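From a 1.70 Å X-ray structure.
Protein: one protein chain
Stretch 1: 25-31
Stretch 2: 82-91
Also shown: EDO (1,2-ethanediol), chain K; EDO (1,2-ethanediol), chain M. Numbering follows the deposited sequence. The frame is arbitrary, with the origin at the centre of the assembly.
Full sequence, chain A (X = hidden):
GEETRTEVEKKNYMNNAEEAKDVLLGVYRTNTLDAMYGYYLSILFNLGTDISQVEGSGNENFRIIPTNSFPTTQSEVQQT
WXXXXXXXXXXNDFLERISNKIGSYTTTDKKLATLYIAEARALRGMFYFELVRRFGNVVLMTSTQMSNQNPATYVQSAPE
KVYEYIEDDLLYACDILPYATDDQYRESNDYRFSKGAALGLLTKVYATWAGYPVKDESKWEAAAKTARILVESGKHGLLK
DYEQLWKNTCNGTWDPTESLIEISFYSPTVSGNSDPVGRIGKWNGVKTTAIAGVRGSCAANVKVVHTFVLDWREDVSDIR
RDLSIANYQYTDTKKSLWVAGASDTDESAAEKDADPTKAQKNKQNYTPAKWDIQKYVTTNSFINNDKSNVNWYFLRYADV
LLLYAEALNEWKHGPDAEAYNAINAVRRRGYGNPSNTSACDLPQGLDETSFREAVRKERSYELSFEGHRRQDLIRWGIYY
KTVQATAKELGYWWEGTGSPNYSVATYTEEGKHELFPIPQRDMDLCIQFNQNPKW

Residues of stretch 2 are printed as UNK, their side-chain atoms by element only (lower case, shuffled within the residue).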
ATOM      1  N   LEU A  25       5.970  13.810  15.124  1.00  7.06           N
ATOM      2  CA  LEU A  25       5.855  14.089  13.712  1.00  6.70           C
ATOM      3  C   LEU A  25       7.109  13.640  12.947  1.00  6.65           C
ATOM      4  O   LEU A  25       7.009  13.287  11.779  1.00  6.50           O
ATOM      5  CB  LEU A  25       5.518  15.571  13.477  1.00  7.22           C
ATOM      6  CG  LEU A  25       4.070  15.972  13.871  1.00  8.08           C
ATOM      7  CD1 LEU A  25       3.878  17.467  13.584  1.00 12.23           C
ATOM      8  CD2 LEU A  25       3.020  15.191  13.196  1.00 12.14           C
ATOM      9  N   GLY A  26       8.264  13.627  13.606  1.00  7.52           N
ATOM     10  CA  GLY A  26       9.479  13.097  12.999  1.00  7.45           C
ATOM     11  C   GLY A  26       9.429  11.587  12.757  1.00  7.82           C
ATOM     12  O   GLY A  26      10.080  11.057  11.826  1.00  7.65           O
ATOM     13  N   VAL A  27       8.673  10.861  13.590  1.00  7.37           N
ATOM     14  CA  VAL A  27       8.470   9.444  13.367  1.00  7.54           C
ATOM     15  C   VAL A  27       7.620   9.272  12.097  1.00  7.63           C
ATOM     16  O   VAL A  27       7.939   8.461  11.210  1.00  8.14           O
ATOM     17  CB  VAL A  27       7.788   8.725  14.579  1.00  7.82           C
ATOM     18  CG1 VAL A  27       7.762   7.188  14.337  1.00  7.47           C
ATOM     19  CG2 VAL A  27       8.534   9.067  15.903  1.00  6.44           C
ATOM     20  N   TYR A  28       6.519  10.011  12.024  1.00  7.53           N
ATOM     21  CA  TYR A  28       5.708  10.005  10.825  1.00  7.17           C
ATOM     22  C   TYR A  28       6.471  10.361   9.555  1.00  6.87           C
ATOM     23  O   TYR A  28       6.202   9.785   8.500  1.00  6.75           O
ATOM     24  CB  TYR A  28       4.573  10.993  10.935  1.00  7.88           C
ATOM     25  CG  TYR A  28       3.372  10.515  11.747  1.00  5.52           C
ATOM     26  CD1 TYR A  28       2.393   9.746  11.155  1.00  6.78           C
ATOM     27  CD2 TYR A  28       3.218  10.879  13.078  1.00  6.12           C
ATOM     28  CE1 TYR A  28       1.279   9.325  11.853  1.00  8.24           C
ATOM     29  CE2 TYR A  28       2.123  10.452  13.805  1.00  6.25           C
ATOM     30  CZ  TYR A  28       1.126   9.708  13.173  1.00  7.35           C
ATOM     31  OH  TYR A  28      -0.003   9.266  13.828  1.00  7.62           O
ATOM     32  N   ARG A  29       7.384  11.324   9.641  1.00  8.58           N
ATOM     33  CA  ARG A  29       8.095  11.799   8.456  1.00  8.98           C
ATOM     34  C   ARG A  29       8.833  10.648   7.784  1.00  8.73           C
ATOM     35  O   ARG A  29       9.071  10.700   6.590  1.00  9.40           O
ATOM     36  CB  ARG A  29       9.035  12.932   8.860  1.00 10.27           C
ATOM     37  CG  ARG A  29       9.781  13.651   7.788  1.00 14.47           C
ATOM     38  CD  ARG A  29      10.595  14.808   8.479  1.00 21.18           C
ATOM     39  NE  ARG A  29       9.707  15.628   9.316  1.00 25.80           N
ATOM     40  CZ  ARG A  29       9.858  15.935  10.619  1.00 26.79           C
ATOM     41  NH1 ARG A  29      10.957  15.632  11.312  1.00 29.34           N
ATOM     42  NH2 ARG A  29       8.908  16.644  11.218  1.00 26.50           N
ATOM     43  N   THR A  30       9.166   9.586   8.529  1.00  8.04           N
ATOM     44  CA  THR A  30       9.846   8.427   7.930  1.00  7.06           C
ATOM     45  C   THR A  30       9.071   7.934   6.697  1.00  7.25           C
ATOM     46  O   THR A  30       9.662   7.583   5.644  1.00  7.60           O
ATOM     47  CB  THR A  30      10.014   7.279   8.933  1.00  6.51           C
ATOM     48  OG1 THR A  30      10.442   7.797  10.196  1.00  6.37           O
ATOM     49  CG2 THR A  30      11.049   6.279   8.440  1.00  6.99           C
ATOM     50  N   ASN A  31       7.742   7.952   6.806  1.00  7.30           N
ATOM     51  CA  ASN A  31       6.883   7.459   5.750  1.00  7.58           C
ATOM     52  C   ASN A  31       7.033   8.121   4.396  1.00  6.41           C
ATOM     53  O   ASN A  31       6.695   7.472   3.410  1.00  7.54           O
ATOM     54  CB  ASN A  31       5.397   7.527   6.166  1.00  7.20           C
ATOM     55  CG  ASN A  31       5.046   6.468   7.188  1.00  9.81           C
ATOM     56  OD1 ASN A  31       5.645   5.386   7.205  1.00  9.54           O
ATOM     57  ND2 ASN A  31       4.067   6.761   8.010  1.00 11.42           N
ATOM     58  N   UNK A  82      16.865  -0.427   5.874  1.00  7.53           N
ATOM     59  CA  UNK A  82      17.427   0.634   6.708  1.00  7.16           C
ATOM     60  C   UNK A  82      16.378   1.671   7.098  1.00  6.89           C
ATOM     61  O   UNK A  82      16.350   2.117   8.232  1.00  7.52           O
ATOM     62  c   UNK A  82      18.636   1.308   5.997  1.00  7.99           C
ATOM     63  N   UNK A  83      15.518   2.061   6.180  1.00  6.51           N
ATOM     64  CA  UNK A  83      14.507   3.074   6.482  1.00  7.55           C
ATOM     65  C   UNK A  83      13.495   2.578   7.512  1.00  7.48           C
ATOM     66  O   UNK A  83      13.089   3.316   8.432  1.00  7.87           O
ATOM     67  c   UNK A  83      13.781   3.549   5.183  1.00  8.02           C
ATOM     68  N   UNK A  84      13.072   1.318   7.397  1.00  6.46           N
ATOM     69  CA  UNK A  84      12.136   0.754   8.378  1.00  6.71           C
ATOM     70  C   UNK A  84      12.770   0.771   9.741  1.00  6.76           C
ATOM     71  O   UNK A  84      12.139   1.164  10.739  1.00  7.61           O
ATOM     72  c   UNK A  84      11.713  -0.675   7.959  1.00  5.59           C
ATOM     73  c   UNK A  84      10.636  -2.078   6.002  1.00  5.28           C
ATOM     74  c   UNK A  84      10.735  -0.685   6.763  1.00  6.15           C
ATOM     75  c   UNK A  84       9.300  -0.209   7.238  1.00  5.03           C
ATOM     76  N   UNK A  85      14.020   0.315   9.825  1.00  6.37           N
ATOM     77  CA  UNK A  85      14.718   0.319  11.120  1.00  6.39           C
ATOM     78  C   UNK A  85      14.943   1.727  11.667  1.00  7.14           C
ATOM     79  O   UNK A  85      14.960   1.936  12.876  1.00  7.10           O
ATOM     80  c   UNK A  85      14.843  -3.805  12.709  1.00  7.27           C
ATOM     81  c   UNK A  85      15.995  -0.545  11.074  1.00  6.17           C
ATOM     82  o   UNK A  85      14.569  -6.003  11.865  1.00  6.96           O
ATOM     83  c   UNK A  85      15.323  -4.261  10.406  1.00  5.94           C
ATOM     84  c   UNK A  85      15.223  -2.490  12.513  1.00  7.11           C
ATOM     85  c   UNK A  85      15.697  -2.926  10.220  1.00  5.31           C
ATOM     86  c   UNK A  85      15.652  -2.022  11.264  1.00  6.84           C
ATOM     87  c   UNK A  85      14.924  -4.693  11.650  1.00  6.49           C
ATOM     88  N   UNK A  86      15.079   2.712  10.782  1.00  6.83           N
ATOM     89  CA  UNK A  86      15.182   4.102  11.219  1.00  6.93           C
ATOM     90  C   UNK A  86      13.842   4.533  11.833  1.00  6.83           C
ATOM     91  O   UNK A  86      13.802   5.197  12.871  1.00  7.28           O
ATOM     92  c   UNK A  86      15.475   6.475  10.417  1.00  7.68           C
ATOM     93  c   UNK A  86      15.585   5.008  10.049  1.00  8.05           C
ATOM     94  o   UNK A  86      16.949   4.729   9.674  1.00  7.44           O
ATOM     95  N   UNK A  87      12.751   4.189  11.158  1.00  7.36           N
ATOM     96  CA  UNK A  87      11.418   4.475  11.677  1.00  6.64           C
ATOM     97  C   UNK A  87      11.256   3.892  13.058  1.00  6.49           C
ATOM     98  O   UNK A  87      10.771   4.570  13.976  1.00  6.44           O
ATOM     99  N   UNK A  88      11.660   2.631  13.204  1.00  6.50           N
ATOM    100  CA  UNK A  88      11.603   1.904  14.487  1.00  6.83           C
ATOM    101  C   UNK A  88      12.451   2.594  15.540  1.00  6.53           C
ATOM    102  O   UNK A  88      11.988   2.747  16.679  1.00  6.41           O
ATOM    103  c   UNK A  88      11.184  -1.595  12.791  1.00  7.74           C
ATOM    104  c   UNK A  88      11.969   0.424  14.270  1.00  6.92           C
ATOM    105  c   UNK A  88      10.848  -0.251  13.478  1.00  7.39           C
ATOM    106  c   UNK A  88      12.211  -0.338  15.605  1.00  8.00           C
ATOM    107  N   UNK A  89      13.661   3.030  15.156  1.00  6.86           N
ATOM    108  CA  UNK A  89      14.538   3.750  16.068  1.00  6.74           C
ATOM    109  C   UNK A  89      13.826   5.030  16.557  1.00  6.48           C
ATOM    110  O   UNK A  89      13.813   5.347  17.743  1.00  5.99           O
ATOM    111  c   UNK A  89      18.549   5.030  17.874  1.00 11.18           C
ATOM    112  o   UNK A  89      19.156   7.096  18.864  1.00 14.68           O
ATOM    113  c   UNK A  89      16.598   6.286  16.383  1.00  8.75           C
ATOM    114  c   UNK A  89      15.853   4.115  15.366  1.00  7.10           C
ATOM    115  c   UNK A  89      18.363   6.386  17.984  1.00 11.16           C
ATOM    116  c   UNK A  89      17.723   4.302  17.020  1.00  9.30           C
ATOM    117  c   UNK A  89      17.394   7.020  17.259  1.00  9.36           C
ATOM    118  c   UNK A  89      16.751   4.922  16.260  1.00  8.10           C
ATOM    119  N   UNK A  90      13.245   5.763  15.621  1.00  6.78           N
ATOM    120  CA  UNK A  90      12.557   7.025  15.966  1.00  7.07           C
ATOM    121  C   UNK A  90      11.387   6.758  16.895  1.00  6.66           C
ATOM    122  O   UNK A  90      11.201   7.477  17.879  1.00  6.98           O
ATOM    123  n   UNK A  90      15.019  10.187   9.952  1.00 10.67           N
ATOM    124  c   UNK A  90      12.122   7.757  14.723  1.00  6.72           C
ATOM    125  c   UNK A  90      13.942   9.673  10.531  1.00 10.35           C
ATOM    126  n   UNK A  90      12.835   9.502   9.810  1.00 13.09           N
ATOM    127  n   UNK A  90      14.003   9.319  11.810  1.00  8.81           N
ATOM    128  c   UNK A  90      12.894   8.761  12.572  1.00  9.66           C
ATOM    129  c   UNK A  90      13.318   8.346  13.942  1.00  7.11           C
ATOM    130  N   UNK A  91      10.618   5.722  16.596  1.00  6.39           N
ATOM    131  CA  UNK A  91       9.512   5.345  17.473  1.00  6.75           C
ATOM    132  C   UNK A  91      10.015   4.965  18.861  1.00  5.99           C
ATOM    133  O   UNK A  91       9.489   5.439  19.883  1.00  5.42           O
ATOM    134  c   UNK A  91       8.690   4.208  16.842  1.00  6.52           C
TER
HETATM  135  C1  EDO K  19      19.575   3.161  13.282  1.00 33.42           C
HETATM  136  O1  EDO K  19      18.552   2.438  12.599  1.00 31.80           O
HETATM  137  C2  EDO K  19      19.172   4.617  13.388  1.00 33.39           C
HETATM  138  O2  EDO K  19      18.822   5.144  12.103  1.00 34.70           O
HETATM  139  C1  EDO M  22       2.844  11.802   6.167  1.00 18.98           C
HETATM  140  O1  EDO M  22       1.427  11.734   6.183  1.00 16.84           O
HETATM  141  C2  EDO M  22       3.455  10.875   7.200  1.00 21.32           C
HETATM  142  O2  EDO M  22       2.911   9.549   7.238  1.00 19.03           O

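Position 82 carries one side-chain carbon and lies out of reach of stretch 1; a lone carbon on CA is alanine, Ala-82. Position 83 has the same single carbon, but its backbone matters more: its O lies 3.6 Å from Thr-30 CG2, so the methyl of the threonine rests against the helix backbone. This is Ala-83.

Position 84 has four carbons, forked at the second, with its CA-to-CB bond pointing away from stretch 1. That pattern is leucine, and Leu-84 contributes almost nothing here. Position 85 shows one carbon and then a six-carbon ring bearing an oxygen, again directed away: Tyr-85, whose hydroxyl is hydrogen-bonded elsewhere in the structure.

At position 86 one carbon carries an oxygen and a carbon. The branching with a hydroxyl identifies threonine. Thr-86 OG1 shares a hydrogen bond of 3.1 Å with O2 of the chain K ethanediol, probably a guest from the crystallisation liquor, and takes little part in the helix contact.

Position 87 has no side-chain atoms, so it is glycine. Thr-30 CG2 comes to 3.7 Å from Gly-87 CA, and an ideal CB at this site would sit only 3.4 Å from that same CG2, a tight fit. The bare backbone therefore leaves room for the threonine methyl, and the two CA atoms, Thr-30 CA and Gly-87 CA, are 5.7 Å apart.

Position 88 has four carbons, forked at the first, one arm two carbons long: Ile-88, turned away from stretch 1 and buried. Position 89 repeats the ring of six carbons with one oxygen beyond a single carbon; Tyr-89 is out of reach of stretch 1, and its CG lies 3.8 Å from C2 of the chain K ethanediol.

Position 90 has three carbons, a nitrogen, then a carbon carrying two more nitrogens, and its CA-to-CB bond points toward stretch 1. Only arginine has this chain. Arg-90 is extended, m at chi1 and t at chi2 and chi3, and its NH1 donates to Thr-30 OG1 at 3.0 Å. On the way, Arg-90 CD passes 3.7 Å from Gly-26 O, while Val-27 CG2 packs 4.0 Å from Arg-90 CB. Position 91 is again one carbon: Ala-91, whose CB meets Val-27 CG1 at 4.0 Å in a small apolar contact.

The two helices run nearly antiparallel, at 172°, with axes 8.9 Å apart at closest approach, and the contact buries a modest 291 Å². Small residues, Ala-83, Gly-87 and Ala-91, recur every four positions, and Thr-30 and Val-27 lie along them. Arg-90 adds the polar link. Thr-30 OG1 gives its proton to Val-27 O at 2.8 Å, which leaves the oxygen free to accept from Arg-90 NH1, so one hydroxyl joins its own turn to the neighbouring helix. The rule to read here is a strip of small residues, four apart, against which Thr-30 and Val-27 can lie close to the backbone, with one long side chain, Arg-90, passing Gly-26 O to donate to a hydroxyl that is itself bonded to Val-27 O.

Stretch 2 (82-91) AALYTGIYRA
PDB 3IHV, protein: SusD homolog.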